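Local coordinates for protein putative oxidoreductase with NAD(P)-binding Rossmann-fold domain (Clostridium difficile, PDB 3UUW) that is a putative oxidoreductase of the GFO/IDH/MocA family that probably binds a dinucleotide cofactor such as NAD(P) in its Rossmann-fold domain, at residues C129-E134 / N242-E247; V143-C148 / E225-L230; L63-D68 / L87-H92; M9-L14 / F32-A37. One frame throughout, in Å; residues are numbered along the deposited sequence.

Contact 1: residues C129-E134 / N242-E247; sequences CPMYKE and NVLEIE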
loop_
_atom_site.group_PDB
_atom_site.type_symbol
_atom_site.label_atom_id
_atom_site.label_comp_id
_atom_site.label_asym_id
_atom_site.label_seq_id
_atom_site.Cartn_x
_atom_site.Cartn_y
_atom_site.Cartn_z
ATOM N N CYS A 129 -20.184 -6.780 10.477
ATOM C CA CYS A 129 -19.244 -5.971 9.716
ATOM C C CYS A 129 -19.310 -6.468 8.261
ATOM O O CYS A 129 -19.035 -7.617 7.985
ATOM C CB CYS A 129 -17.847 -6.096 10.323
ATOM S SG CYS A 129 -16.523 -5.439 9.290
ATOM N N PRO A 130 -19.664 -5.593 7.327
ATOM C CA PRO A 130 -19.855 -6.086 5.956
ATOM C C PRO A 130 -18.625 -6.798 5.373
ATOM O O PRO A 130 -18.785 -7.848 4.761
ATOM C CB PRO A 130 -20.188 -4.819 5.179
ATOM C CG PRO A 130 -20.926 -3.994 6.190
ATOM C CD PRO A 130 -20.189 -4.219 7.478
ATOM N N MET A 131 -17.423 -6.296 5.620
ATOM C CA MET A 131 -16.236 -6.922 4.997
ATOM C C MET A 131 -15.874 -8.220 5.693
ATOM O O MET A 131 -15.398 -9.148 5.051
ATOM C CB MET A 131 -15.073 -5.955 4.918
ATOM C CG MET A 131 -15.277 -4.884 3.849
ATOM S SD MET A 131 -13.916 -3.719 3.859
ATOM C CE MET A 131 -14.167 -2.896 2.265
ATOM N N TYR A 132 -16.148 -8.315 6.989
ATOM C CA TYR A 132 -15.921 -9.577 7.694
ATOM C C TYR A 132 -16.885 -10.648 7.180
ATOM O O TYR A 132 -16.505 -11.814 7.011
ATOM C CB TYR A 132 -16.109 -9.439 9.193
ATOM C CG TYR A 132 -14.982 -8.749 9.973
ATOM C CD1 TYR A 132 -13.825 -8.303 9.364
ATOM C CD2 TYR A 132 -15.057 -8.643 11.360
ATOM C CE1 TYR A 132 -12.789 -7.729 10.101
ATOM C CE2 TYR A 132 -14.034 -8.061 12.097
ATOM C CZ TYR A 132 -12.900 -7.609 11.465
ATOM O OH TYR A 132 -11.885 -7.052 12.210
ATOM N N LYS A 133 -18.138 -10.263 6.967
ATOM C CA LYS A 133 -19.097 -11.195 6.404
ATOM C C LYS A 133 -18.648 -11.657 5.012
ATOM O O LYS A 133 -18.824 -12.840 4.650
ATOM C CB LYS A 133 -20.508 -10.609 6.364
ATOM C CG LYS A 133 -21.132 -10.507 7.745
ATOM C CD LYS A 133 -22.568 -9.934 7.769
ATOM C CE LYS A 133 -23.525 -10.611 6.793
ATOM N NZ LYS A 133 -23.750 -12.042 7.136
ATOM N N GLU A 134 -18.144 -10.732 4.212
ATOM C CA GLU A 134 -17.701 -11.079 2.861
ATOM C C GLU A 134 -16.585 -12.111 2.888
ATOM O O GLU A 134 -16.674 -13.125 2.196
ATOM C CB GLU A 134 -17.283 -9.849 2.085
ATOM C CG GLU A 134 -16.948 -10.151 0.638
ATOM C CD GLU A 134 -16.889 -8.918 -0.240
ATOM O OE1 GLU A 134 -17.050 -7.793 0.273
ATOM O OE2 GLU A 134 -16.671 -9.090 -1.459
ATOM N N ASN A 242 -12.469 -1.943 7.359
ATOM C CA ASN A 242 -12.898 -1.163 6.216
ATOM C C ASN A 242 -12.065 -1.197 4.945
ATOM O O ASN A 242 -12.360 -0.478 3.979
ATOM C CB ASN A 242 -13.192 0.278 6.647
ATOM C CG ASN A 242 -11.946 1.054 7.000
ATOM O OD1 ASN A 242 -10.831 0.569 6.831
ATOM N ND2 ASN A 242 -12.128 2.293 7.474
ATOM N N VAL A 243 -11.029 -2.037 4.940
ATOM C CA VAL A 243 -10.254 -2.297 3.737
ATOM C C VAL A 243 -10.136 -3.809 3.577
ATOM O O VAL A 243 -9.830 -4.492 4.540
ATOM C CB VAL A 243 -8.869 -1.669 3.803
ATOM C CG1 VAL A 243 -8.035 -2.106 2.576
ATOM C CG2 VAL A 243 -9.000 -0.138 3.851
ATOM N N LEU A 244 -10.463 -4.311 2.392
ATOM C CA LEU A 244 -10.432 -5.743 2.126
ATOM C C LEU A 244 -9.332 -6.064 1.102
ATOM O O LEU A 244 -9.282 -5.462 0.020
ATOM C CB LEU A 244 -11.797 -6.218 1.654
ATOM C CG LEU A 244 -12.070 -7.729 1.568
ATOM C CD1 LEU A 244 -13.556 -8.021 1.689
ATOM C CD2 LEU A 244 -11.512 -8.282 0.298
ATOM N N GLU A 245 -8.434 -6.977 1.474
ATOM C CA GLU A 245 -7.345 -7.405 0.598
ATOM C C GLU A 245 -7.494 -8.872 0.271
ATOM O O GLU A 245 -7.822 -9.671 1.152
ATOM C CB GLU A 245 -5.988 -7.215 1.266
ATOM C CG GLU A 245 -5.664 -5.798 1.652
ATOM C CD GLU A 245 -4.293 -5.644 2.283
ATOM O OE1 GLU A 245 -3.660 -6.662 2.637
ATOM O OE2 GLU A 245 -3.851 -4.491 2.428
ATOM N N ILE A 246 -7.226 -9.233 -0.978
ATOM C CA ILE A 246 -7.246 -10.612 -1.398
ATOM C C ILE A 246 -5.976 -10.908 -2.174
ATOM O O ILE A 246 -5.654 -10.203 -3.129
ATOM C CB ILE A 246 -8.442 -10.943 -2.289
ATOM C CG1 ILE A 246 -9.750 -10.607 -1.595
ATOM C CG2 ILE A 246 -8.438 -12.436 -2.684
ATOM C CD1 ILE A 246 -10.982 -10.752 -2.473
ATOM N N GLU A 247 -5.256 -11.939 -1.743
ATOM C CA GLU A 247 -4.074 -12.404 -2.464
ATOM C C GLU A 247 -4.465 -13.705 -3.123
ATOM O O GLU A 247 -4.828 -14.676 -2.457
ATOM C CB GLU A 247 -2.849 -12.512 -1.561
ATOM C CG GLU A 247 -2.619 -11.231 -0.773
ATOM C CD GLU A 247 -1.167 -10.846 -0.555
ATOM O OE1 GLU A 247 -0.361 -10.962 -1.507
ATOM O OE2 GLU A 247 -0.850 -10.356 0.558
#
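Met131 reaches from the first turn of helix 130-138 down to the start of strand 243-248, and its thioether rests chiefly on backbone, with Leu244 CB beside it. CG is anti to the carbonyl carbon (chi1 -73°), and the extended chi2 (177°) then carries Met131 SD to 3.3 Å from Asn242 C; Val243 N is also in contact, so the sulfur sits on the peptide link between those residues. Met131 CE goes a little further, to 3.5 Å from Asn242 O, a carbonyl oxygen that also takes a hydrogen bond from Ser257. Leu244 meets the methionine obliquely, its CB 3.9 Å from Met131 SD.

One turn along the helix, Glu134 crosses the leucine side chain at about a right angle. The methyl CD1 of Leu244 lies against the whole length of this side chain, from CB to the carboxylate, and is 3.8 Å from Glu134 OE1. The charge itself is directed to another partner, since OE1 forms a salt bridge with Lys255 on strand 251-256. No hydrogen bond joins the two segments, which meet purely by van der Waals contact.

The helix and strand axes are 9.1 Å apart and 21° from parallel. Asn242 and Val243 together face Lys239 as a classic beta bulge, and the whole is a helix laid on one face of the mixed beta-sheet in the C-terminal domain.

Contact 2: residues V143-C148 / E225-L230; sequences VSINIC and EQVEIL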
loop_
_atom_site.group_PDB
_atom_site.type_symbol
_atom_site.label_atom_id
_atom_site.label_comp_id
_atom_site.label_asym_id
_atom_site.label_seq_id
_atom_site.Cartn_x
_atom_site.Cartn_y
_atom_site.Cartn_z
ATOM N N VAL A 143 -7.127 -23.023 6.202
ATOM C CA VAL A 143 -6.056 -23.674 6.917
ATOM C C VAL A 143 -5.616 -22.917 8.198
ATOM O O VAL A 143 -5.006 -23.522 9.087
ATOM C CB VAL A 143 -4.832 -23.948 5.998
ATOM C CG1 VAL A 143 -5.216 -24.916 4.821
ATOM C CG2 VAL A 143 -4.231 -22.608 5.490
ATOM N N SER A 144 -5.929 -21.625 8.316
ATOM C CA SER A 144 -5.530 -20.837 9.492
ATOM C C SER A 144 -6.222 -19.495 9.465
ATOM O O SER A 144 -6.495 -18.954 8.387
ATOM C CB SER A 144 -4.017 -20.619 9.464
ATOM O OG SER A 144 -3.514 -20.060 10.650
ATOM N N ILE A 145 -6.478 -18.933 10.650
ATOM C CA ILE A 145 -7.021 -17.587 10.750
ATOM C C ILE A 145 -6.211 -16.854 11.802
ATOM O O ILE A 145 -5.877 -17.418 12.841
ATOM C CB ILE A 145 -8.510 -17.594 11.131
ATOM C CG1 ILE A 145 -9.332 -18.318 10.072
ATOM C CG2 ILE A 145 -9.043 -16.160 11.293
ATOM C CD1 ILE A 145 -10.809 -18.425 10.421
ATOM N N ASN A 146 -5.886 -15.615 11.513
ATOM C CA ASN A 146 -5.203 -14.755 12.490
ATOM C C ASN A 146 -6.062 -13.523 12.749
ATOM O O ASN A 146 -6.523 -12.887 11.804
ATOM C CB ASN A 146 -3.823 -14.321 11.970
ATOM C CG ASN A 146 -2.934 -15.486 11.645
ATOM O OD1 ASN A 146 -2.697 -16.362 12.476
ATOM N ND2 ASN A 146 -2.426 -15.511 10.413
ATOM N N ILE A 147 -6.241 -13.159 14.014
ATOM C CA ILE A 147 -7.018 -11.988 14.359
ATOM C C ILE A 147 -6.253 -11.194 15.374
ATOM O O ILE A 147 -5.856 -11.730 16.390
ATOM C CB ILE A 147 -8.401 -12.330 14.965
ATOM C CG1 ILE A 147 -9.197 -13.273 14.043
ATOM C CG2 ILE A 147 -9.167 -11.032 15.245
ATOM C CD1 ILE A 147 -10.552 -13.747 14.659
ATOM N N CYS A 148 -6.052 -9.908 15.111
ATOM C CA CYS A 148 -5.400 -9.065 16.095
ATOM C C CYS A 148 -6.125 -7.753 16.284
ATOM O O CYS A 148 -6.833 -7.290 15.387
ATOM C CB CYS A 148 -3.960 -8.787 15.723
ATOM S SG CYS A 148 -3.796 -7.791 14.278
ATOM N N GLU A 225 -6.739 -3.199 13.688
ATOM C CA GLU A 225 -7.471 -4.443 13.842
ATOM C C GLU A 225 -7.291 -5.143 12.521
ATOM O O GLU A 225 -7.291 -4.509 11.478
ATOM C CB GLU A 225 -8.948 -4.226 14.167
ATOM C CG GLU A 225 -9.737 -5.526 14.315
ATOM C CD GLU A 225 -11.094 -5.340 14.955
ATOM O OE1 GLU A 225 -11.267 -4.363 15.719
ATOM O OE2 GLU A 225 -11.983 -6.182 14.688
ATOM N N GLN A 226 -7.096 -6.461 12.562
ATOM C CA GLN A 226 -6.997 -7.217 11.337
ATOM C C GLN A 226 -7.488 -8.634 11.518
ATOM O O GLN A 226 -7.194 -9.255 12.529
ATOM C CB GLN A 226 -5.538 -7.276 10.861
ATOM C CG GLN A 226 -5.381 -8.010 9.547
ATOM C CD GLN A 226 -3.951 -8.006 9.074
ATOM O OE1 GLN A 226 -3.472 -7.020 8.539
ATOM N NE2 GLN A 226 -3.270 -9.115 9.270
ATOM N N VAL A 227 -8.283 -9.102 10.556
ATOM C CA VAL A 227 -8.617 -10.521 10.418
ATOM C C VAL A 227 -7.969 -11.002 9.104
ATOM O O VAL A 227 -8.086 -10.342 8.070
ATOM C CB VAL A 227 -10.112 -10.732 10.346
ATOM C CG1 VAL A 227 -10.443 -12.172 9.879
ATOM C CG2 VAL A 227 -10.731 -10.364 11.662
ATOM N N GLU A 228 -7.256 -12.115 9.170
ATOM C CA GLU A 228 -6.586 -12.704 8.012
ATOM C C GLU A 228 -6.985 -14.153 7.963
ATOM O O GLU A 228 -6.805 -14.892 8.963
ATOM C CB GLU A 228 -5.079 -12.613 8.163
ATOM C CG GLU A 228 -4.276 -13.272 7.062
ATOM C CD GLU A 228 -2.818 -12.992 7.260
ATOM O OE1 GLU A 228 -2.259 -13.533 8.239
ATOM O OE2 GLU A 228 -2.246 -12.200 6.472
ATOM N N ILE A 229 -7.524 -14.566 6.824
ATOM C CA ILE A 229 -7.905 -15.943 6.613
ATOM C C ILE A 229 -7.038 -16.556 5.520
ATOM O O ILE A 229 -7.014 -16.045 4.391
ATOM C CB ILE A 229 -9.385 -16.051 6.210
ATOM C CG1 ILE A 229 -10.298 -15.464 7.296
ATOM C CG2 ILE A 229 -9.779 -17.538 5.864
ATOM C CD1 ILE A 229 -11.785 -15.485 6.894
ATOM N N LEU A 230 -6.319 -17.621 5.864
ATOM C CA LEU A 230 -5.508 -18.387 4.902
ATOM C C LEU A 230 -6.325 -19.603 4.448
ATOM O O LEU A 230 -6.692 -20.458 5.262
ATOM C CB LEU A 230 -4.183 -18.852 5.518
ATOM C CG LEU A 230 -3.074 -17.832 5.819
ATOM C CD1 LEU A 230 -3.424 -16.956 7.004
ATOM C CD2 LEU A 230 -1.764 -18.568 6.091
HETATM O O HOH W 1 -4.404 -10.708 11.622
#
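Asn146 and Glu228 are paired across neighbouring antiparallel strands, their side chains side by side, and are joined through both backbone and side chain. Their main chains exchange two hydrogen bonds, N to O in each direction, both 2.8 Å long. Cys148 with Gln226 is likewise a hydrogen-bonded pair, whereas Ile145 with Ile229 and Ile147 with Val227 are non-hydrogen-bonded pairs, knit by CA-H...O contacts such as Ile145 CA to Glu228 O at 3.2 Å. At one end Val143 and Ser144 both face Leu230 in a classic beta bulge: Leu230 N donates to Ser144 O and Val143 N gives Leu230 O a 2.8 Å bond, while that from Ser144 N is weak.

Among the polar side chains, Asn146 ND2 donates to Glu228 OE1 over 2.9 Å. Asn146 CG is anti to the carbonyl carbon (chi1 -58°), Glu228 CG anti to the backbone N. The acceptor lies close to the amide plane and uses its anti lone pair. Glu228 OE2 makes a salt bridge to Arg237, and Asn146 OD1 accepts from Asn213, so the pair continues into the strands on either side. These are central strands of the mixed sheet of the C-terminal domain. A water accepts from Gln226 NE2.

The face of Ile145, Ile147, Val227 and Ile229 is apolar. Ile145 CG1 is 4.1 Å from Ile229 CG1, and Ile147 CG2 is 4.0 Å from Val227 CG2. Leu178 of helix 160-179 touches Ile145 and Val227.

Contact 3: residues L63-D68 / L87-H92; sequences LAKKCD and LNLGVH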
loop_
_atom_site.group_PDB
_atom_site.type_symbol
_atom_site.label_atom_id
_atom_site.label_comp_id
_atom_site.label_asym_id
_atom_site.label_seq_id
_atom_site.Cartn_x
_atom_site.Cartn_y
_atom_site.Cartn_z
ATOM N N LEU A 63 -39.676 5.058 31.007
ATOM C CA LEU A 63 -39.400 4.910 29.584
ATOM C C LEU A 63 -39.822 3.521 29.102
ATOM O O LEU A 63 -40.496 3.390 28.078
ATOM C CB LEU A 63 -37.920 5.141 29.289
ATOM C CG LEU A 63 -37.451 4.934 27.842
ATOM C CD1 LEU A 63 -38.210 5.860 26.842
ATOM C CD2 LEU A 63 -35.942 5.147 27.762
ATOM N N ALA A 64 -39.418 2.493 29.842
ATOM C CA ALA A 64 -39.684 1.111 29.453
ATOM C C ALA A 64 -41.169 0.840 29.278
ATOM O O ALA A 64 -41.557 0.087 28.402
ATOM C CB ALA A 64 -39.086 0.143 30.459
ATOM N N LYS A 65 -41.992 1.449 30.130
ATOM C CA LYS A 65 -43.451 1.273 30.068
ATOM C C LYS A 65 -44.073 1.814 28.782
ATOM O O LYS A 65 -45.210 1.461 28.442
ATOM C CB LYS A 65 -44.118 1.914 31.296
ATOM C CG LYS A 65 -43.863 1.133 32.563
ATOM C CD LYS A 65 -44.263 1.899 33.819
ATOM C CE LYS A 65 -43.877 1.104 35.066
ATOM N NZ LYS A 65 -44.059 1.879 36.332
ATOM N N LYS A 66 -43.342 2.672 28.076
ATOM C CA LYS A 66 -43.815 3.260 26.828
ATOM C C LYS A 66 -43.119 2.699 25.582
ATOM O O LYS A 66 -43.314 3.234 24.500
ATOM C CB LYS A 66 -43.591 4.777 26.862
ATOM C CG LYS A 66 -44.389 5.518 27.912
ATOM C CD LYS A 66 -45.877 5.488 27.622
ATOM C CE LYS A 66 -46.626 6.404 28.571
ATOM N NZ LYS A 66 -48.047 6.534 28.190
ATOM N N CYS A 67 -42.309 1.650 25.741
ATOM C CA CYS A 67 -41.510 1.080 24.642
ATOM C C CYS A 67 -41.752 -0.405 24.452
ATOM O O CYS A 67 -42.191 -1.091 25.380
ATOM C CB CYS A 67 -40.011 1.278 24.944
ATOM S SG CYS A 67 -39.489 2.988 24.960
ATOM N N ASP A 68 -41.473 -0.900 23.248
ATOM C CA ASP A 68 -41.490 -2.333 22.961
ATOM C C ASP A 68 -40.071 -2.905 23.087
ATOM O O ASP A 68 -39.893 -4.111 23.299
ATOM C CB ASP A 68 -42.016 -2.596 21.547
ATOM C CG ASP A 68 -43.411 -2.081 21.335
ATOM O OD1 ASP A 68 -44.302 -2.469 22.122
ATOM O OD2 ASP A 68 -43.655 -1.308 20.359
ATOM N N LEU A 87 -36.734 -6.673 31.186
ATOM C CA LEU A 87 -37.370 -7.908 30.767
ATOM C C LEU A 87 -38.669 -8.115 31.548
ATOM O O LEU A 87 -39.675 -8.536 30.994
ATOM C CB LEU A 87 -36.408 -9.096 30.930
ATOM C CG LEU A 87 -35.169 -9.093 30.039
ATOM C CD1 LEU A 87 -34.224 -10.235 30.426
ATOM C CD2 LEU A 87 -35.550 -9.160 28.562
ATOM N N ASN A 88 -38.676 -7.768 32.826
ATOM C CA ASN A 88 -39.883 -7.939 33.617
ATOM C C ASN A 88 -40.989 -6.948 33.242
ATOM O O ASN A 88 -42.168 -7.220 33.494
ATOM C CB ASN A 88 -39.566 -7.936 35.110
ATOM C CG ASN A 88 -39.066 -9.281 35.580
ATOM O OD1 ASN A 88 -39.624 -10.311 35.210
ATOM N ND2 ASN A 88 -38.033 -9.286 36.401
ATOM N N LEU A 89 -40.603 -5.836 32.607
ATOM C CA LEU A 89 -41.540 -4.858 32.077
ATOM C C LEU A 89 -41.943 -5.153 30.618
ATOM O O LEU A 89 -42.693 -4.381 30.018
ATOM C CB LEU A 89 -40.986 -3.433 32.210
ATOM C CG LEU A 89 -41.061 -2.813 33.604
ATOM C CD1 LEU A 89 -40.245 -1.526 33.636
ATOM C CD2 LEU A 89 -42.532 -2.567 34.024
ATOM N N GLY A 90 -41.459 -6.264 30.059
ATOM C CA GLY A 90 -41.923 -6.747 28.754
ATOM C C GLY A 90 -41.280 -6.121 27.536
ATOM O O GLY A 90 -41.874 -6.119 26.460
ATOM N N VAL A 91 -40.053 -5.643 27.683
ATOM C CA VAL A 91 -39.373 -5.024 26.546
ATOM C C VAL A 91 -38.187 -5.870 26.082
ATOM O O VAL A 91 -37.457 -6.415 26.894
ATOM C CB VAL A 91 -38.901 -3.581 26.846
ATOM C CG1 VAL A 91 -40.089 -2.700 27.304
ATOM C CG2 VAL A 91 -37.814 -3.564 27.877
ATOM N N HIS A 92 -38.008 -5.947 24.762
ATOM C CA HIS A 92 -36.835 -6.591 24.157
ATOM C C HIS A 92 -35.641 -5.720 24.479
ATOM O O HIS A 92 -35.763 -4.488 24.613
ATOM C CB HIS A 92 -36.948 -6.677 22.642
ATOM C CG HIS A 92 -38.174 -7.370 22.154
ATOM N ND1 HIS A 92 -38.252 -8.739 22.009
ATOM C CD2 HIS A 92 -39.371 -6.883 21.769
ATOM C CE1 HIS A 92 -39.443 -9.060 21.546
ATOM N NE2 HIS A 92 -40.143 -7.955 21.391
HETATM O O HOH W 2 -43.499 -1.893 28.193
HETATM O O HOH W 3 -42.086 -5.744 23.838
#
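The imidazole of His92 presents its edge to the backbone of Asp68, whose carbonyl oxygen lies near the ring plane, 3.2 Å from His92 CD2. The same Asp68 O accepts a hydrogen bond from His92 N at 3.0 Å, with the donor tilted 21° from the carbonyl plane. On the ring itself, ND1 is hydrogen-bonded to the backbone N of Asn119, while Phe276 and Ile280 of helix 269-281 touch the side chain.

With CG1 anti to its own carbonyl carbon (chi1 -56°), Val91 sets that methyl 3.3 Å from both Ala64 O and Cys67 O. Beyond it the two branches of Leu89 divide their contacts. Leu89 CD1 packs 3.8 Å from Ala64 CB, and CD2 lies against the aliphatic chain of Lys65, nearest at CE. Gly90, with positive phi, closes helix 79-88 in a Schellman motif just before strand 92-95 begins.

One water donates to Asp68 O and Gly90 O, at 2.8 and 2.7 Å. Asp68 O is thus gripped by a backbone N-H and a water at once, and the join between these two connections of the Rossmann domain rests on backbone polarity and small apolar contacts, without a salt bridge.

Contact 4: residues M9-L14 / F32-A37; sequences MGMIGL and FEFVGA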
loop_
_atom_site.group_PDB
_atom_site.type_symbol
_atom_site.label_atom_id
_atom_site.label_comp_id
_atom_site.label_asym_id
_atom_site.label_seq_id
_atom_site.Cartn_x
_atom_site.Cartn_y
_atom_site.Cartn_z
ATOM N N MET A 9 -39.229 2.302 20.319
ATOM C CA MET A 9 -37.891 2.084 20.877
ATOM C C MET A 9 -37.493 3.212 21.812
ATOM O O MET A 9 -37.797 4.385 21.553
ATOM C CB MET A 9 -36.881 1.954 19.722
ATOM C CG MET A 9 -35.404 1.683 20.092
ATOM S SD MET A 9 -34.473 3.141 20.597
ATOM C CE MET A 9 -34.318 3.992 19.032
ATOM N N GLY A 10 -36.786 2.850 22.880
ATOM C CA GLY A 10 -36.199 3.812 23.794
ATOM C C GLY A 10 -34.730 3.481 23.924
ATOM O O GLY A 10 -34.305 2.356 23.639
ATOM N N MET A 11 -33.960 4.442 24.401
ATOM C CA MET A 11 -32.545 4.246 24.649
ATOM C C MET A 11 -32.242 4.566 26.098
ATOM O O MET A 11 -32.706 5.581 26.615
ATOM C CB MET A 11 -31.691 5.148 23.740
ATOM C CG MET A 11 -30.203 4.923 23.892
ATOM S SD MET A 11 -29.242 5.823 22.646
ATOM C CE MET A 11 -29.641 4.914 21.173
ATOM N N ILE A 12 -31.455 3.700 26.746
ATOM C CA ILE A 12 -30.985 3.940 28.101
ATOM C C ILE A 12 -29.465 3.968 28.095
ATOM O O ILE A 12 -28.812 3.014 27.650
ATOM C CB ILE A 12 -31.525 2.864 29.093
ATOM C CG1 ILE A 12 -33.039 3.027 29.261
ATOM C CG2 ILE A 12 -30.837 2.948 30.426
ATOM C CD1 ILE A 12 -33.716 1.897 30.050
ATOM N N GLY A 13 -28.900 5.054 28.632
ATOM C CA GLY A 13 -27.454 5.253 28.663
ATOM C C GLY A 13 -27.078 6.080 27.455
ATOM O O GLY A 13 -27.180 5.617 26.316
ATOM N N LEU A 14 -26.720 7.335 27.675
ATOM C CA LEU A 14 -26.377 8.233 26.588
ATOM C C LEU A 14 -24.918 8.677 26.691
ATOM O O LEU A 14 -24.594 9.836 26.417
ATOM C CB LEU A 14 -27.319 9.417 26.565
ATOM C CG LEU A 14 -28.810 9.093 26.432
ATOM C CD1 LEU A 14 -29.654 10.349 26.624
ATOM C CD2 LEU A 14 -29.084 8.439 25.078
ATOM N N PHE A 32 -39.030 2.472 13.189
ATOM C CA PHE A 32 -39.555 2.481 14.542
ATOM C C PHE A 32 -39.801 3.909 14.964
ATOM O O PHE A 32 -39.355 4.857 14.290
ATOM C CB PHE A 32 -38.557 1.835 15.529
ATOM C CG PHE A 32 -37.184 2.441 15.470
ATOM C CD1 PHE A 32 -36.895 3.631 16.116
ATOM C CD2 PHE A 32 -36.182 1.832 14.725
ATOM C CE1 PHE A 32 -35.642 4.205 16.021
ATOM C CE2 PHE A 32 -34.926 2.395 14.626
ATOM C CZ PHE A 32 -34.656 3.589 15.266
ATOM N N GLU A 33 -40.527 4.068 16.064
ATOM C CA GLU A 33 -40.696 5.364 16.689
ATOM C C GLU A 33 -39.676 5.468 17.819
ATOM O O GLU A 33 -39.611 4.569 18.665
ATOM C CB GLU A 33 -42.102 5.512 17.267
ATOM C CG GLU A 33 -42.373 6.887 17.841
ATOM C CD GLU A 33 -43.727 7.027 18.535
ATOM O OE1 GLU A 33 -44.447 6.018 18.706
ATOM O OE2 GLU A 33 -44.058 8.170 18.919
ATOM N N PHE A 34 -38.879 6.542 17.827
ATOM C CA PHE A 34 -37.892 6.799 18.893
ATOM C C PHE A 34 -38.658 7.537 20.008
ATOM O O PHE A 34 -38.776 8.764 20.012
ATOM C CB PHE A 34 -36.706 7.619 18.364
ATOM C CG PHE A 34 -35.433 7.474 19.176
ATOM C CD1 PHE A 34 -35.462 7.276 20.543
ATOM C CD2 PHE A 34 -34.206 7.592 18.563
ATOM C CE1 PHE A 34 -34.266 7.154 21.273
ATOM C CE2 PHE A 34 -33.019 7.486 19.282
ATOM C CZ PHE A 34 -33.055 7.256 20.646
ATOM N N VAL A 35 -39.216 6.752 20.922
ATOM C CA VAL A 35 -40.093 7.266 21.972
ATOM C C VAL A 35 -39.423 8.193 22.962
ATOM O O VAL A 35 -40.025 9.191 23.393
ATOM C CB VAL A 35 -40.739 6.077 22.737
ATOM C CG1 VAL A 35 -41.448 6.548 24.019
ATOM C CG2 VAL A 35 -41.678 5.338 21.823
ATOM N N GLY A 36 -38.191 7.870 23.336
ATOM C CA GLY A 36 -37.484 8.671 24.313
ATOM C C GLY A 36 -36.180 8.070 24.748
ATOM O O GLY A 36 -35.785 6.992 24.297
ATOM N N ALA A 37 -35.515 8.770 25.663
ATOM C CA ALA A 37 -34.236 8.325 26.147
ATOM C C ALA A 37 -34.039 8.743 27.602
ATOM O O ALA A 37 -34.589 9.742 28.049
ATOM C CB ALA A 37 -33.104 8.902 25.271
#
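Met9 and Phe34 pair in parallel register, their strands 4.8 Å apart and 19° from parallel, with Met9 N hydrogen-bonded to Glu33 O at 2.8 Å and Met9 O accepting from Val35 N. Further along, Met11 N donates to Gly36 O. This is the first beta-alpha-beta unit of the Rossmann fold: strand 8-12 passes through helix 16-26 to strand 33-38, an outermost strand of the parallel sheet within the chain. Gly13 belongs to a GxGxxA pattern at the turn after the first strand, consistent with the dinucleotide-binding loop of such domains.

Phe34 is the centre of an inverse gamma turn, and the end of Met9 lies over one face of its ring. The methionine has CG anti to the backbone N (chi1 -179°) and is bent at both later torsions, a shape that brings Met9 CE over the middle of the Phe34 ring, 3.5 Å from its centroid, as a CH-pi contact. SD is over the same face, which makes this a Met-aromatic pair as well. Phe32 runs alongside the methionine, and its ring is met obliquely.

Met11 crosses Phe34 obliquely, Met11 CB being 4.0 Å from Phe34 CZ. Ala37 CB touches both Met11 CB and Leu14 CD1. Leu23 and Leu26 of helix 16-26 touch Met11, and Leu26 also touches Met9 and Phe32, so the connecting helix covers these side chains. Arg53 of a neighbouring subunit also packs on Phe34. The closest approach of the aromatic cluster is Met9 CE to Phe32 CE1, 3.3 Å.

Overall arrangement
The four contacts fall into two pairs, one for each domain. Contacts 4 and 3 come first along the chain, in series, within the Rossmann domain; their centres are about 11 Å apart and they touch, Leu63 and Cys67 packing against strands 8-12 and 33-38. Contacts 1 and 2 belong to the C-terminal domain and its mixed sheet, also with centres about 11 Å apart. Contact 2 is nested in the chain loop that contact 1 closes, and Tyr132 joins them by a probable hydrogen bond to Glu225. Between the pairs, centres lie about 32 to 40 Å apart without touching, as expected of a probable cofactor-binding domain linked to a separate sheet domain.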